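Local coordinates for protein carbohydrate kinase, FGGY (Rhodospirillum rubrum, PDB 3IFR) that probably phosphorylates D-xylulose, as expected of a xylulose kinase of the FGGY carbohydrate kinase family, at residues 171-176 and 220-224. Residues are numbered along the deposited sequence.
Sequences LTGERV and LGAVT
A helix C-terminus is closed here by the loop that leaves edge strand 219-222: L171 O, in the last turn of helix 163-172, accepts from T224 N (2.9 Å, 157°) and also takes a CA-H...O contact from V223 CA (3.2 Å). A reciprocal CA-H...O contact joins T172 CA to A222 O (3.2 Å), and the CA atoms of T172 and V223 lie 4.8 Å apart. The helix ends at T172; G173 (phi 70°, psi 7°) turns the chain into an extended run through V176. T172, chi1 p, accepts from E174 N at its OG1 (3.0 Å), forming an ST turn, while OG1 also bonds N168 O one turn back. In strand 219-222, outermost in the N-terminal domain's mixed sheet, L220 and G221 form a classic beta bulge against V239 of antiparallel neighbour 238-244. G221 faces T172 and E174 so closely that a CB would clash with E174 CG. L220 (t, p) brings CD1 to 3.3 Å from V176 CG2 and 3.8 Å from E174 CB. One water accepts from A222 N (3.0 Å); T172 O (2.8 Å) and E174 OE2 (3.0 Å) are among the competing acceptors for its protons. T224, N-cap of helix 225-231, caps A227 N through OG1. Main-chain hydrogen bonding thus satisfies the L171 carbonyl through T224 N, while apolar contact joins L220 to V176 and E174 CB.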
loop_
_atom_site.group_PDB
_atom_site.type_symbol
_atom_site.label_atom_id
_atom_site.label_comp_id
_atom_site.label_asym_id
_atom_site.label_seq_id
_atom_site.Cartn_x
_atom_site.Cartn_y
_atom_site.Cartn_z
ATOM N N LEU A 171 21.613 -9.218 -2.938
ATOM C CA LEU A 171 21.498 -10.117 -4.120
ATOM C C LEU A 171 22.502 -9.835 -5.244
ATOM O O LEU A 171 23.028 -10.766 -5.865
ATOM C CB LEU A 171 20.091 -10.077 -4.753
ATOM C CG LEU A 171 18.968 -10.606 -3.897
ATOM C CD1 LEU A 171 17.600 -10.291 -4.464
ATOM C CD2 LEU A 171 19.154 -12.102 -3.707
ATOM N N THR A 172 22.756 -8.553 -5.481
ATOM C CA THR A 172 23.437 -8.089 -6.695
ATOM C C THR A 172 24.755 -7.367 -6.406
ATOM O O THR A 172 25.572 -7.202 -7.288
ATOM C CB THR A 172 22.530 -7.090 -7.451
ATOM O OG1 THR A 172 22.278 -5.952 -6.611
ATOM C CG2 THR A 172 21.192 -7.741 -7.769
ATOM N N GLY A 173 24.941 -6.913 -5.176
ATOM C CA GLY A 173 26.044 -6.041 -4.851
ATOM C C GLY A 173 25.900 -4.650 -5.445
ATOM O O GLY A 173 26.808 -3.834 -5.379
ATOM N N GLU A 174 24.767 -4.356 -6.048
ATOM C CA GLU A 174 24.580 -3.003 -6.526
ATOM C C GLU A 174 24.186 -2.086 -5.354
ATOM O O GLU A 174 23.753 -2.549 -4.311
ATOM C CB GLU A 174 23.512 -3.000 -7.620
ATOM C CG GLU A 174 23.876 -3.848 -8.824
ATOM C CD GLU A 174 25.223 -3.441 -9.406
ATOM O OE1 GLU A 174 25.735 -2.356 -9.045
ATOM O OE2 GLU A 174 25.776 -4.221 -10.200
ATOM N N ARG A 175 24.320 -0.785 -5.513
ATOM C CA ARG A 175 23.869 0.108 -4.465
ATOM C C ARG A 175 22.872 1.123 -5.020
ATOM O O ARG A 175 23.277 2.125 -5.570
ATOM C CB ARG A 175 25.067 0.813 -3.856
ATOM C CG ARG A 175 24.846 1.406 -2.475
ATOM C CD ARG A 175 26.013 2.355 -2.141
ATOM N NE ARG A 175 25.744 3.194 -0.989
ATOM C CZ ARG A 175 25.555 4.495 -1.065
ATOM N NH1 ARG A 175 25.604 5.091 -2.240
ATOM N NH2 ARG A 175 25.327 5.196 0.021
ATOM N N VAL A 176 21.569 0.847 -4.913
ATOM C CA VAL A 176 20.553 1.783 -5.387
ATOM C C VAL A 176 19.341 1.749 -4.485
ATOM O O VAL A 176 19.204 0.847 -3.674
ATOM C CB VAL A 176 20.088 1.493 -6.845
ATOM C CG1 VAL A 176 21.288 1.474 -7.830
ATOM C CG2 VAL A 176 19.204 0.216 -6.925
ATOM N N LEU A 220 18.210 -4.136 -12.577
ATOM C CA LEU A 220 19.042 -3.526 -11.548
ATOM C C LEU A 220 20.459 -4.137 -11.490
ATOM O O LEU A 220 21.459 -3.427 -11.302
ATOM C CB LEU A 220 18.324 -3.604 -10.182
ATOM C CG LEU A 220 19.166 -3.598 -8.897
ATOM C CD1 LEU A 220 20.038 -2.357 -8.882
ATOM C CD2 LEU A 220 18.327 -3.636 -7.630
ATOM N N GLY A 221 20.541 -5.455 -11.650
ATOM C CA GLY A 221 21.820 -6.141 -11.679
ATOM C C GLY A 221 21.596 -7.627 -11.804
ATOM O O GLY A 221 20.574 -8.071 -12.302
ATOM N N ALA A 222 22.555 -8.415 -11.358
ATOM C CA ALA A 222 22.436 -9.857 -11.457
ATOM C C ALA A 222 22.781 -10.488 -10.098
ATOM O O ALA A 222 23.545 -9.922 -9.342
ATOM C CB ALA A 222 23.374 -10.361 -12.514
ATOM N N VAL A 223 22.206 -11.659 -9.815
ATOM C CA VAL A 223 22.513 -12.426 -8.611
ATOM C C VAL A 223 23.976 -12.833 -8.636
ATOM O O VAL A 223 24.452 -13.443 -9.587
ATOM C CB VAL A 223 21.651 -13.709 -8.496
ATOM C CG1 VAL A 223 22.167 -14.647 -7.411
ATOM C CG2 VAL A 223 20.194 -13.370 -8.235
ATOM N N THR A 224 24.679 -12.508 -7.560
ATOM C CA THR A 224 26.095 -12.776 -7.463
ATOM C C THR A 224 26.366 -14.213 -7.044
ATOM O O THR A 224 25.455 -14.995 -6.751
ATOM C CB THR A 224 26.716 -11.898 -6.402
ATOM O OG1 THR A 224 26.056 -12.173 -5.157
ATOM C CG2 THR A 224 26.531 -10.443 -6.760
HETATM O O HOH W 1 24.963 -7.084 -10.068
#